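Long-range contacts in B-agarase (PDB 4BQ2), which hydrolyses agarose as a glycoside hydrolase family 50 exo-beta-agarase, probably cleaving beta-1,4 linkages from a chain end: residues Met44-His49 and Gln174-Asp179; Tyr629-Pro634 and Gly666-Ala671; Tyr300-Ala305 and Lys329-Arg334; Asn357-Arg362 and Arg372-Ser377. One frame throughout, in Å; residues are numbered along the deposited sequence. Where two conformers were deposited one is given.

Contact 1 (Met44-His49 and Gln174-Asp179)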
loop_
_atom_site.group_PDB
_atom_site.type_symbol
_atom_site.label_atom_id
_atom_site.label_comp_id
_atom_site.label_asym_id
_atom_site.label_seq_id
_atom_site.Cartn_x
_atom_site.Cartn_y
_atom_site.Cartn_z
ATOM N N MET A 44 -11.155 10.514 -21.934
ATOM C CA MET A 44 -11.178 9.101 -21.524
ATOM C C MET A 44 -12.541 8.750 -20.967
ATOM O O MET A 44 -13.123 9.492 -20.172
ATOM C CB MET A 44 -10.059 8.802 -20.487
ATOM C CG MET A 44 -8.640 8.858 -21.095
ATOM S SD MET A 44 -7.310 9.224 -19.925
ATOM C CE MET A 44 -7.572 10.971 -19.713
ATOM N N GLN A 45 -13.059 7.617 -21.415
ATOM C CA GLN A 45 -14.299 7.073 -20.920
ATOM C C GLN A 45 -13.960 6.204 -19.696
ATOM O O GLN A 45 -14.198 4.983 -19.671
ATOM C CB GLN A 45 -14.997 6.297 -22.048
ATOM C CG GLN A 45 -15.597 7.209 -23.138
ATOM C CD GLN A 45 -14.570 7.802 -24.104
ATOM O OE1 GLN A 45 -13.880 7.079 -24.853
ATOM N NE2 GLN A 45 -14.469 9.116 -24.101
ATOM N N SER A 46 -13.393 6.855 -18.673
ATOM C CA SER A 46 -12.847 6.156 -17.518
ATOM C C SER A 46 -13.910 5.959 -16.441
ATOM O O SER A 46 -13.654 5.293 -15.448
ATOM C CB SER A 46 -11.608 6.922 -16.976
ATOM O OG SER A 46 -11.898 8.316 -16.849
ATOM N N LYS A 47 -15.093 6.542 -16.590
ATOM C CA LYS A 47 -16.178 6.086 -15.711
ATOM C C LYS A 47 -16.591 4.651 -16.098
ATOM O O LYS A 47 -16.691 3.783 -15.217
ATOM C CB LYS A 47 -17.384 7.031 -15.688
ATOM C CG LYS A 47 -18.468 6.570 -14.699
ATOM C CD LYS A 47 -19.603 7.574 -14.592
ATOM C CE LYS A 47 -20.648 7.069 -13.597
ATOM N NZ LYS A 47 -21.186 8.233 -12.839
ATOM N N GLN A 48 -16.797 4.394 -17.395
ATOM C CA GLN A 48 -17.321 3.074 -17.837
ATOM C C GLN A 48 -16.238 1.994 -17.908
ATOM O O GLN A 48 -16.527 0.817 -17.732
ATOM C CB GLN A 48 -18.041 3.146 -19.202
ATOM C CG GLN A 48 -19.400 3.850 -19.184
ATOM C CD GLN A 48 -20.368 3.254 -18.158
ATOM O OE1 GLN A 48 -20.588 2.026 -18.111
ATOM N NE2 GLN A 48 -20.936 4.124 -17.309
ATOM N N HIS A 49 -14.995 2.407 -18.164
ATOM C CA HIS A 49 -13.907 1.498 -18.515
ATOM C C HIS A 49 -12.729 1.669 -17.544
ATOM O O HIS A 49 -12.324 2.794 -17.215
ATOM C CB HIS A 49 -13.444 1.754 -19.951
ATOM C CG HIS A 49 -14.506 1.476 -20.979
ATOM N ND1 HIS A 49 -15.299 2.462 -21.524
ATOM C CD2 HIS A 49 -14.894 0.318 -21.564
ATOM C CE1 HIS A 49 -16.134 1.926 -22.405
ATOM N NE2 HIS A 49 -15.905 0.627 -22.450
ATOM N N GLN A 174 -6.658 4.660 -14.670
ATOM C CA GLN A 174 -7.027 3.303 -14.223
ATOM C C GLN A 174 -8.044 3.320 -13.082
ATOM O O GLN A 174 -7.886 4.091 -12.125
ATOM C CB GLN A 174 -5.759 2.561 -13.786
ATOM C CG GLN A 174 -4.757 2.434 -14.922
ATOM C CD GLN A 174 -3.440 1.773 -14.549
ATOM O OE1 GLN A 174 -3.308 1.064 -13.535
ATOM N NE2 GLN A 174 -2.444 2.013 -15.380
ATOM N N SER A 175 -9.093 2.489 -13.185
ATOM C CA SER A 175 -10.109 2.363 -12.156
ATOM C C SER A 175 -10.603 3.694 -11.589
ATOM O O SER A 175 -10.694 3.865 -10.377
ATOM C CB SER A 175 -9.604 1.470 -11.008
ATOM O OG SER A 175 -9.449 0.133 -11.484
ATOM N N ALA A 176 -10.896 4.644 -12.471
ATOM C CA ALA A 176 -11.485 5.906 -12.094
ATOM C C ALA A 176 -12.980 5.759 -11.773
ATOM O O ALA A 176 -13.620 4.734 -12.139
ATOM C CB ALA A 176 -11.274 6.918 -13.220
ATOM N N MET A 177 -13.530 6.759 -11.085
ATOM C CA MET A 177 -14.973 6.841 -10.831
ATOM C C MET A 177 -15.637 7.847 -11.732
ATOM O O MET A 177 -16.858 7.948 -11.730
ATOM C CB MET A 177 -15.242 7.222 -9.388
ATOM C CG MET A 177 -14.684 6.227 -8.366
ATOM S SD MET A 177 -15.613 4.672 -8.332
ATOM C CE MET A 177 -14.516 3.607 -9.228
ATOM N N HIS A 178 -14.831 8.574 -12.513
ATOM C CA HIS A 178 -15.320 9.650 -13.377
ATOM C C HIS A 178 -14.562 9.608 -14.691
ATOM O O HIS A 178 -13.394 9.192 -14.725
ATOM C CB HIS A 178 -15.019 11.019 -12.756
ATOM C CG HIS A 178 -15.519 11.191 -11.360
ATOM N ND1 HIS A 178 -16.857 11.256 -11.051
ATOM C CD2 HIS A 178 -14.854 11.383 -10.197
ATOM C CE1 HIS A 178 -16.999 11.459 -9.752
ATOM N NE2 HIS A 178 -15.798 11.533 -9.211
ATOM N N ASP A 179 -15.190 10.100 -15.749
ATOM C CA ASP A 179 -14.484 10.406 -16.990
ATOM C C ASP A 179 -13.460 11.494 -16.693
ATOM O O ASP A 179 -13.780 12.445 -16.001
ATOM C CB ASP A 179 -15.468 10.950 -18.042
ATOM C CG ASP A 179 -16.388 9.861 -18.596
ATOM O OD1 ASP A 179 -16.074 8.664 -18.419
ATOM O OD2 ASP A 179 -17.394 10.217 -19.236
HETATM O O HOH W 1 -16.276 3.876 -12.588
HETATM O O HOH W 2 -17.415 6.589 -19.282
HETATM O O HOH W 3 -10.249 4.291 -15.604
#

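Contact 2 (Tyr629-Pro634 and Gly666-Ala671)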
loop_
_atom_site.group_PDB
_atom_site.type_symbol
_atom_site.label_atom_id
_atom_site.label_comp_id
_atom_site.label_asym_id
_atom_site.label_seq_id
_atom_site.Cartn_x
_atom_site.Cartn_y
_atom_site.Cartn_z
ATOM N N TYR A 629 -6.005 0.042 -3.687
ATOM C CA TYR A 629 -5.565 1.402 -3.862
ATOM C C TYR A 629 -5.912 1.864 -5.272
ATOM O O TYR A 629 -5.104 1.768 -6.188
ATOM C CB TYR A 629 -4.065 1.475 -3.623
ATOM C CG TYR A 629 -3.641 1.226 -2.170
ATOM C CD1 TYR A 629 -3.682 2.259 -1.236
ATOM C CD2 TYR A 629 -3.122 0.010 -1.780
ATOM C CE1 TYR A 629 -3.267 2.055 0.077
ATOM C CE2 TYR A 629 -2.715 -0.212 -0.460
ATOM C CZ TYR A 629 -2.776 0.831 0.454
ATOM O OH TYR A 629 -2.335 0.639 1.770
ATOM N N LYS A 630 -7.106 2.408 -5.404
ATOM C CA LYS A 630 -7.660 2.866 -6.671
ATOM C C LYS A 630 -8.499 4.081 -6.288
ATOM O O LYS A 630 -8.583 4.434 -5.103
ATOM C CB LYS A 630 -8.594 1.777 -7.280
ATOM C CG LYS A 630 -7.972 0.398 -7.463
ATOM C CD LYS A 630 -6.869 0.380 -8.537
ATOM C CE LYS A 630 -6.200 -0.985 -8.521
ATOM N NZ LYS A 630 -4.790 -0.982 -8.988
ATOM N N GLU A 631 -9.097 4.734 -7.270
ATOM C CA GLU A 631 -10.036 5.841 -7.013
ATOM C C GLU A 631 -11.426 5.429 -6.513
ATOM O O GLU A 631 -12.189 6.244 -5.976
ATOM C CB GLU A 631 -10.094 6.763 -8.246
ATOM C CG GLU A 631 -8.721 7.467 -8.394
ATOM C CD GLU A 631 -8.594 8.406 -9.607
ATOM O OE1 GLU A 631 -9.620 8.943 -10.082
ATOM O OE2 GLU A 631 -7.436 8.653 -10.044
ATOM N N GLY A 632 -11.737 4.157 -6.690
ATOM C CA GLY A 632 -12.934 3.571 -6.102
ATOM C C GLY A 632 -13.028 2.125 -6.505
ATOM O O GLY A 632 -12.011 1.472 -6.848
ATOM N N LEU A 633 -14.250 1.614 -6.433
ATOM C CA LEU A 633 -14.531 0.221 -6.714
ATOM C C LEU A 633 -15.325 0.123 -8.019
ATOM O O LEU A 633 -16.555 0.192 -7.998
ATOM C CB LEU A 633 -15.299 -0.409 -5.533
ATOM C CG LEU A 633 -14.690 -0.318 -4.137
ATOM C CD1 LEU A 633 -15.552 -1.206 -3.206
ATOM C CD2 LEU A 633 -13.202 -0.727 -4.081
ATOM N N PRO A 634 -14.619 -0.043 -9.162
ATOM C CA PRO A 634 -15.324 -0.034 -10.463
ATOM C C PRO A 634 -16.200 -1.279 -10.615
ATOM O O PRO A 634 -15.822 -2.383 -10.147
ATOM C CB PRO A 634 -14.184 -0.072 -11.498
ATOM C CG PRO A 634 -12.928 0.291 -10.729
ATOM C CD PRO A 634 -13.165 -0.226 -9.326
ATOM N N GLY A 666 2.004 8.924 -2.537
ATOM C CA GLY A 666 1.495 7.587 -2.226
ATOM C C GLY A 666 1.014 6.861 -3.489
ATOM O O GLY A 666 1.390 7.225 -4.593
ATOM N N LEU A 667 0.154 5.854 -3.340
ATOM C CA LEU A 667 -0.323 5.067 -4.500
ATOM C C LEU A 667 -1.346 5.755 -5.428
ATOM O O LEU A 667 -1.389 5.533 -6.642
ATOM C CB LEU A 667 -0.836 3.679 -4.023
ATOM C CG LEU A 667 0.332 2.830 -3.485
ATOM C CD1 LEU A 667 -0.122 1.592 -2.725
ATOM C CD2 LEU A 667 1.306 2.440 -4.613
ATOM N N ILE A 668 -2.185 6.592 -4.851
ATOM C CA ILE A 668 -3.225 7.264 -5.593
ATOM C C ILE A 668 -3.055 8.745 -5.294
ATOM O O ILE A 668 -2.768 9.116 -4.154
ATOM C CB ILE A 668 -4.643 6.768 -5.203
ATOM C CG1 ILE A 668 -4.842 5.288 -5.623
ATOM C CG2 ILE A 668 -5.708 7.716 -5.783
ATOM C CD1 ILE A 668 -4.893 5.014 -7.149
ATOM N N HIS A 669 -3.164 9.574 -6.329
ATOM C CA HIS A 669 -2.663 10.968 -6.276
ATOM C C HIS A 669 -3.788 11.991 -6.474
ATOM O O HIS A 669 -4.639 11.833 -7.365
ATOM C CB HIS A 669 -1.585 11.205 -7.370
ATOM C CG HIS A 669 -0.402 10.274 -7.306
ATOM N ND1 HIS A 669 0.586 10.272 -8.266
ATOM C CD2 HIS A 669 -0.058 9.314 -6.411
ATOM C CE1 HIS A 669 1.500 9.361 -7.959
ATOM N NE2 HIS A 669 1.127 8.761 -6.839
ATOM N N ALA A 670 -3.752 13.051 -5.669
ATOM C CA ALA A 670 -4.657 14.179 -5.763
ATOM C C ALA A 670 -3.846 15.434 -6.049
ATOM O O ALA A 670 -2.614 15.444 -5.864
ATOM C CB ALA A 670 -5.430 14.352 -4.454
ATOM N N ALA A 671 -4.545 16.487 -6.452
ATOM C CA ALA A 671 -3.921 17.746 -6.908
ATOM C C ALA A 671 -3.544 18.636 -5.746
ATOM O O ALA A 671 -2.742 19.554 -5.915
ATOM C CB ALA A 671 -4.870 18.492 -7.825
#

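Contact 3 (Tyr300-Ala305 and Lys329-Arg334)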
loop_
_atom_site.group_PDB
_atom_site.type_symbol
_atom_site.label_atom_id
_atom_site.label_comp_id
_atom_site.label_asym_id
_atom_site.label_seq_id
_atom_site.Cartn_x
_atom_site.Cartn_y
_atom_site.Cartn_z
ATOM N N TYR A 300 23.133 5.851 10.963
ATOM C CA TYR A 300 24.055 5.312 11.966
ATOM C C TYR A 300 23.789 3.838 12.322
ATOM O O TYR A 300 22.692 3.293 12.068
ATOM C CB TYR A 300 24.076 6.203 13.208
ATOM C CG TYR A 300 24.612 7.598 12.922
ATOM C CD1 TYR A 300 23.791 8.573 12.362
ATOM C CD2 TYR A 300 25.950 7.928 13.184
ATOM C CE1 TYR A 300 24.269 9.846 12.087
ATOM C CE2 TYR A 300 26.439 9.195 12.908
ATOM C CZ TYR A 300 25.586 10.152 12.362
ATOM O OH TYR A 300 26.036 11.421 12.079
ATOM N N ASP A 301 24.799 3.198 12.921
ATOM C CA ASP A 301 24.698 1.824 13.356
ATOM C C ASP A 301 25.378 1.650 14.715
ATOM O O ASP A 301 26.131 2.522 15.165
ATOM C CB ASP A 301 25.249 0.861 12.287
ATOM C CG ASP A 301 24.568 -0.509 12.321
ATOM O OD1 ASP A 301 23.760 -0.788 13.249
ATOM O OD2 ASP A 301 24.847 -1.324 11.411
ATOM N N TYR A 302 25.046 0.563 15.390
ATOM C CA TYR A 302 25.573 0.286 16.714
ATOM C C TYR A 302 26.411 -0.983 16.653
ATOM O O TYR A 302 26.231 -1.806 15.745
ATOM C CB TYR A 302 24.435 0.093 17.724
ATOM C CG TYR A 302 23.484 1.283 17.865
ATOM C CD1 TYR A 302 23.939 2.597 17.729
ATOM C CD2 TYR A 302 22.126 1.088 18.149
ATOM C CE1 TYR A 302 23.068 3.678 17.855
ATOM C CE2 TYR A 302 21.258 2.167 18.269
ATOM C CZ TYR A 302 21.743 3.458 18.128
ATOM O OH TYR A 302 20.889 4.526 18.260
ATOM N N ASP A 303 27.348 -1.148 17.581
ATOM C CA ASP A 303 28.124 -2.384 17.585
ATOM C C ASP A 303 27.240 -3.505 18.153
ATOM O O ASP A 303 26.642 -3.379 19.225
ATOM C CB ASP A 303 29.490 -2.214 18.272
ATOM C CG ASP A 303 30.541 -1.550 17.346
ATOM O OD1 ASP A 303 31.076 -2.229 16.441
ATOM O OD2 ASP A 303 30.831 -0.346 17.511
ATOM N N GLN A 304 27.143 -4.579 17.376
ATOM C CA GLN A 304 26.134 -5.634 17.519
ATOM C C GLN A 304 26.097 -6.338 18.877
ATOM O O GLN A 304 25.055 -6.893 19.250
ATOM C CB GLN A 304 26.200 -6.633 16.354
ATOM C CG GLN A 304 25.981 -5.971 14.995
ATOM C CD GLN A 304 24.593 -5.338 14.854
ATOM O OE1 GLN A 304 24.452 -4.111 14.808
ATOM N NE2 GLN A 304 23.568 -6.173 14.791
ATOM N N ALA A 305 27.201 -6.284 19.621
ATOM C CA ALA A 305 27.257 -6.874 20.969
ATOM C C ALA A 305 26.284 -6.181 21.938
ATOM O O ALA A 305 25.953 -6.713 23.013
ATOM C CB ALA A 305 28.683 -6.813 21.516
ATOM N N LYS A 329 24.758 2.509 26.348
ATOM C CA LYS A 329 25.909 1.750 25.900
ATOM C C LYS A 329 25.868 1.470 24.378
ATOM O O LYS A 329 26.897 1.570 23.702
ATOM C CB LYS A 329 26.126 0.505 26.784
ATOM C CG LYS A 329 25.647 -0.838 26.262
ATOM C CD LYS A 329 26.291 -1.957 27.083
ATOM C CE LYS A 329 26.078 -3.338 26.469
ATOM N NZ LYS A 329 24.683 -3.830 26.655
ATOM N N SER A 330 24.682 1.191 23.832
ATOM C CA SER A 330 24.539 1.068 22.360
ATOM C C SER A 330 24.864 2.380 21.650
ATOM O O SER A 330 25.649 2.411 20.685
ATOM C CB SER A 330 23.119 0.631 21.975
ATOM O OG SER A 330 22.924 -0.751 22.210
ATOM N N PHE A 331 24.258 3.458 22.141
ATOM C CA PHE A 331 24.392 4.781 21.541
ATOM C C PHE A 331 25.832 5.297 21.559
ATOM O O PHE A 331 26.232 6.010 20.638
ATOM C CB PHE A 331 23.471 5.802 22.233
ATOM C CG PHE A 331 23.231 7.033 21.416
ATOM C CD1 PHE A 331 22.246 7.050 20.431
ATOM C CD2 PHE A 331 24.006 8.180 21.604
ATOM C CE1 PHE A 331 22.037 8.184 19.656
ATOM C CE2 PHE A 331 23.798 9.308 20.824
ATOM C CZ PHE A 331 22.806 9.314 19.855
ATOM N N ALA A 332 26.592 4.948 22.603
ATOM C CA ALA A 332 28.014 5.324 22.694
ATOM C C ALA A 332 28.886 4.662 21.626
ATOM O O ALA A 332 29.915 5.211 21.251
ATOM C CB ALA A 332 28.567 5.050 24.094
ATOM N N THR A 333 28.468 3.492 21.136
ATOM C CA THR A 333 29.199 2.760 20.085
ATOM C C THR A 333 28.769 3.209 18.685
ATOM O O THR A 333 29.255 2.709 17.673
ATOM C CB THR A 333 28.988 1.238 20.166
ATOM O OG1 THR A 333 27.668 0.888 19.678
ATOM C CG2 THR A 333 29.229 0.706 21.597
ATOM N N ARG A 334 27.869 4.181 18.647
ATOM C CA ARG A 334 27.295 4.679 17.399
ATOM C C ARG A 334 28.321 5.147 16.348
ATOM O O ARG A 334 29.307 5.826 16.666
ATOM C CB ARG A 334 26.291 5.738 17.787
ATOM C CG ARG A 334 25.933 6.815 16.807
ATOM C CD ARG A 334 24.933 7.645 17.589
ATOM N NE ARG A 334 23.829 8.082 16.758
ATOM C CZ ARG A 334 23.834 9.217 16.083
ATOM N NH1 ARG A 334 24.895 10.026 16.154
ATOM N NH2 ARG A 334 22.773 9.550 15.357
#

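Contact 4 (Asn357-Arg362 and Arg372-Ser377)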
loop_
_atom_site.group_PDB
_atom_site.type_symbol
_atom_site.label_atom_id
_atom_site.label_comp_id
_atom_site.label_asym_id
_atom_site.label_seq_id
_atom_site.Cartn_x
_atom_site.Cartn_y
_atom_site.Cartn_z
ATOM N N ASN A 357 14.948 9.709 23.701
ATOM C CA ASN A 357 14.214 8.446 23.811
ATOM C C ASN A 357 13.421 8.097 22.530
ATOM O O ASN A 357 12.781 7.043 22.452
ATOM C CB ASN A 357 13.318 8.433 25.046
ATOM C CG ASN A 357 12.283 9.526 25.012
ATOM O OD1 ASN A 357 12.606 10.722 25.061
ATOM N ND2 ASN A 357 11.022 9.125 24.893
ATOM N N HIS A 358 13.472 8.958 21.520
ATOM C CA HIS A 358 12.685 8.712 20.323
ATOM C C HIS A 358 13.508 8.020 19.236
ATOM O O HIS A 358 13.032 7.809 18.124
ATOM C CB HIS A 358 11.930 9.980 19.871
ATOM C CG HIS A 358 11.053 10.555 20.948
ATOM N ND1 HIS A 358 9.819 10.025 21.265
ATOM C CD2 HIS A 358 11.256 11.574 21.816
ATOM C CE1 HIS A 358 9.292 10.705 22.268
ATOM N NE2 HIS A 358 10.145 11.651 22.622
ATOM N N TYR A 359 14.744 7.659 19.582
ATOM C CA TYR A 359 15.547 6.759 18.764
ATOM C C TYR A 359 14.945 5.352 18.739
ATOM O O TYR A 359 14.276 4.926 19.685
ATOM C CB TYR A 359 16.986 6.702 19.258
ATOM C CG TYR A 359 17.824 7.884 18.808
ATOM C CD1 TYR A 359 18.157 8.054 17.462
ATOM C CD2 TYR A 359 18.311 8.824 19.735
ATOM C CE1 TYR A 359 18.926 9.135 17.046
ATOM C CE2 TYR A 359 19.077 9.901 19.319
ATOM C CZ TYR A 359 19.385 10.043 17.977
ATOM O OH TYR A 359 20.147 11.123 17.565
ATOM N N ASN A 360 15.190 4.656 17.636
ATOM C CA ASN A 360 14.708 3.303 17.397
ATOM C C ASN A 360 15.887 2.528 16.812
ATOM O O ASN A 360 16.875 3.134 16.335
ATOM C CB ASN A 360 13.528 3.349 16.402
ATOM C CG ASN A 360 12.961 1.965 16.072
ATOM O OD1 ASN A 360 12.958 1.056 16.904
ATOM N ND2 ASN A 360 12.463 1.808 14.850
ATOM N N TYR A 361 15.813 1.204 16.870
ATOM C CA TYR A 361 16.755 0.371 16.130
ATOM C C TYR A 361 16.000 -0.761 15.436
ATOM O O TYR A 361 15.247 -1.495 16.084
ATOM C CB TYR A 361 17.848 -0.201 17.036
ATOM C CG TYR A 361 18.946 -0.855 16.228
ATOM C CD1 TYR A 361 20.034 -0.105 15.758
ATOM C CD2 TYR A 361 18.881 -2.213 15.882
ATOM C CE1 TYR A 361 21.028 -0.699 14.996
ATOM C CE2 TYR A 361 19.881 -2.809 15.108
ATOM C CZ TYR A 361 20.946 -2.039 14.664
ATOM O OH TYR A 361 21.938 -2.616 13.888
ATOM N N ARG A 362 16.200 -0.915 14.132
ATOM C CA ARG A 362 15.616 -2.059 13.434
ATOM C C ARG A 362 16.707 -3.071 13.070
ATOM O O ARG A 362 17.778 -2.684 12.632
ATOM C CB ARG A 362 14.830 -1.586 12.208
ATOM C CG ARG A 362 13.521 -0.874 12.551
ATOM C CD ARG A 362 12.657 -1.674 13.537
ATOM N NE ARG A 362 11.283 -1.165 13.621
ATOM C CZ ARG A 362 10.509 -1.235 14.701
ATOM N NH1 ARG A 362 10.953 -1.774 15.845
ATOM N NH2 ARG A 362 9.277 -0.729 14.648
ATOM N N ARG A 372 19.952 -2.882 8.476
ATOM C CA ARG A 372 19.679 -2.697 9.887
ATOM C C ARG A 372 20.221 -1.320 10.249
ATOM O O ARG A 372 21.025 -0.729 9.513
ATOM C CB ARG A 372 20.433 -3.736 10.719
ATOM C CG ARG A 372 21.943 -3.624 10.544
ATOM C CD ARG A 372 22.726 -4.616 11.388
ATOM N NE ARG A 372 24.107 -4.137 11.549
ATOM C CZ ARG A 372 25.197 -4.912 11.598
ATOM N NH1 ARG A 372 25.096 -6.232 11.523
ATOM N NH2 ARG A 372 26.397 -4.360 11.735
ATOM N N GLY A 373 19.807 -0.799 11.395
ATOM C CA GLY A 373 20.317 0.506 11.750
ATOM C C GLY A 373 19.506 1.284 12.747
ATOM O O GLY A 373 18.361 0.916 13.110
ATOM N N GLU A 374 20.132 2.356 13.207
ATOM C CA GLU A 374 19.465 3.318 14.053
ATOM C C GLU A 374 18.407 4.058 13.219
ATOM O O GLU A 374 18.586 4.316 12.015
ATOM C CB GLU A 374 20.496 4.274 14.665
ATOM C CG GLU A 374 19.903 5.456 15.430
ATOM C CD GLU A 374 20.929 6.546 15.681
ATOM O OE1 GLU A 374 21.088 7.436 14.800
ATOM O OE2 GLU A 374 21.565 6.515 16.762
ATOM N N ALA A 375 17.268 4.324 13.852
ATOM C CA ALA A 375 16.207 5.096 13.231
ATOM C C ALA A 375 15.706 6.147 14.242
ATOM O O ALA A 375 16.004 6.049 15.439
ATOM C CB ALA A 375 15.099 4.162 12.744
ATOM N N TYR A 376 15.025 7.187 13.774
ATOM C CA TYR A 376 14.473 8.170 14.698
ATOM C C TYR A 376 13.031 8.437 14.322
ATOM O O TYR A 376 12.700 8.515 13.136
ATOM C CB TYR A 376 15.293 9.479 14.707
ATOM C CG TYR A 376 14.896 10.472 15.803
ATOM C CD1 TYR A 376 15.348 10.297 17.107
ATOM C CD2 TYR A 376 14.076 11.569 15.525
ATOM C CE1 TYR A 376 15.012 11.185 18.120
ATOM C CE2 TYR A 376 13.719 12.466 16.532
ATOM C CZ TYR A 376 14.208 12.266 17.834
ATOM O OH TYR A 376 13.883 13.124 18.871
ATOM N N SER A 377 12.168 8.513 15.334
ATOM C CA SER A 377 10.765 8.853 15.124
ATOM C C SER A 377 10.504 10.313 15.479
ATOM O O SER A 377 10.319 10.663 16.657
ATOM C CB SER A 377 9.830 7.928 15.939
ATOM O OG SER A 377 8.487 8.360 15.716
#

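Contact 1 (Met44-His49 and Gln174-Asp179)
S46 and K47 lie against H178 and D179 with CA atoms 4.6 Å apart for S46 and D179 and 4.3 Å for K47 and H178, a close approach of two irregular loops without strand pairing. The link is made by side chains reaching backbone atoms. The hydroxyl of S46 donates to the carbonyl of H178, OG to O 2.7 Å, and meets that oxygen in the carbonyl plane on a lone pair. With chi1 at 48°, OG sits between the backbone N and the carbonyl carbon of S46, which turns it to the H178 peptide, while CB rests 3.8 Å from the CB of A176. In return, the carboxylate of D179 accepts the backbone N-H of K47, N to OD1 3.0 Å, at an N-H...O angle of 163°; the donor comes from the anti side, 21° out of the carboxylate plane. The CG of K47 passes 3.6 Å from the O of M177. Three waters extend the bridge, joining K47 O to A176 O, Q48 N to D179 OD1, and H49 O to A176 N. The loops follow strands 36-44 and 166-174 of the CBM-like domain, and the H178 ring turns away from 44-49, stacks on H82 and bonds D682 through NE2. Because OD1 of D179 accepts from both K47 N and a water, its negative charge is probably partly offset by these donors.

Contact 2 (Tyr629-Pro634 and Gly666-Ala671)
Y629 and L667 supply a CH-pi contact: the CD1 methyl of L667 stands over one face of the tyrosine ring, 3.6 Å from its centroid and 17° off the ring normal. It is displaced toward the rim, 3.5 Å from CD2 of Y629. Aliphatic packing forms the second group. I668 has CG1 beside its own backbone N (chi1 -66°), and from there the CD1 methyl presses on the opposing main chain, 3.4 Å from the O of Y629 and 3.5 Å from the CA of K630. Its other branch, CG2, meets the CG of E631 at 4.0 Å. No hydrogen bond crosses between the segments; the polar ends turn elsewhere, Y629 OH to E652, K630 NZ to D606 and E631 OE1 to K180. Within 666-671, H669 donates from NE2 to the O of G666, 2.7 Å, linking the two ends of G666-H669. A glycerol, probably from the crystallisation liquor, lies about 3 Å from the Y629 side chain. Segment 629-634 follows strand 624-627 and segment 666-671 follows strand 648-652, neighbouring parallel strands. Such loops beyond the C-terminal ends of parallel strands commonly line the active-site cleft in the (beta/alpha)8 barrels of glycoside hydrolases, consistent with a pocket here.

Contact 3 (Tyr300-Ala305 and Lys329-Arg334)
Strand 296-301 and the segment leaving it meet the C-terminal end of helix 328-332, where Y300 and R334 form a cation-pi stack. The guanidinium of R334 lies flat on the tyrosine ring, with planes 15° apart and centres separated by 3.7 Å. Its NH2 comes nearest, 3.3 Å from CD1 of Y300. The R334 chain leaves with CG opposite its backbone N (chi1 155°) and bends at chi3, laying the flat group along the ring; a salt bridge from NE to E374 holds it from outside the two segments. The backbone also takes part, through a CA-H...O contact of 3.3 Å from the CA of R334 to the O of D301. After the two loop residues T333 and R334 the chain enters strand 335-336, which pairs with 296-301 in the four-stranded antiparallel sheet. Farther along, D303 N donates to OG1 of T333, 2.9 Å and nearly straight at 174°. That hydroxyl in turn donates to the O of S330, 2.7 Å away, in the carbonyl plane on a lone pair; S330 O also accepts from T333 N. One face of the Y302 ring lies over S330, CD2 to CB 4.0 Å. The phenol OH of Y302 approaches CD1 of F331 at 3.6 Å and bonds to E374.

Contact 4 (Asn357-Arg362 and Arg372-Ser377)
N360 and A375 form a hydrogen-bonded pair, N360 N to A375 O 2.7 Å and A375 N to N360 O 2.8 Å. R362 and G373 also exchange two hydrogen bonds, N-H to O each way, and beyond the other end S377 N donates almost straight to H358 O at 3.0 Å, with an angle of 175°. S377 then serves as N-cap of helix 378-387. These ladders belong to the beta hairpin of the antiparallel strands 359-362 and 373-376, and 373-376 also pairs with 296-301. Between the bonded pairs, Y359 with Y376 and Y361 with E374 are non-hydrogen-bonded, and their side chains share one face. There the edge of the Y376 ring points to the face of Y359, a T-shaped pair with centroids 5.0 Å apart and planes at 70°; CD1 of Y376 is 3.6 Å from CD1 of Y359. The carboxylate of E374, which T298 also binds, approaches the same ring, CD to CE1 of Y359 3.5 Å. The Y361 ring, CG anti to the backbone N (chi1 -170°), sets one face over the G373 peptide, CD1 to G373 O 3.3 Å. Its OH lies 3.3 Å from CD of R372, and D301 takes up both ends, bonding the phenol and bridging to the NE of R372. On the other face, the CB of A375 lies beside the CB of N360.

Contacts 3 and 4 share one antiparallel sheet, strands 296-301 and 373-376 being neighbours in it, and side-chain hydrogen bonds join them directly. Contact 4 is buried and relies on a ladder of backbone bonds, whereas contact 3, partly buried at the sheet's edge, combines a cation-pi stack with a single hydrogen bond across it. Contacts 1 and 2, both partly buried, also touch, M177 and S175 packing on 631-634 where the CBM-like domain meets the catalytic part; contact 1 is polar and watered, contact 2 apolar and without hydrogen bonds across it. Contact 1 lies across the chain's centre from contacts 3 and 4, its centre about 53 Å from that of contact 3.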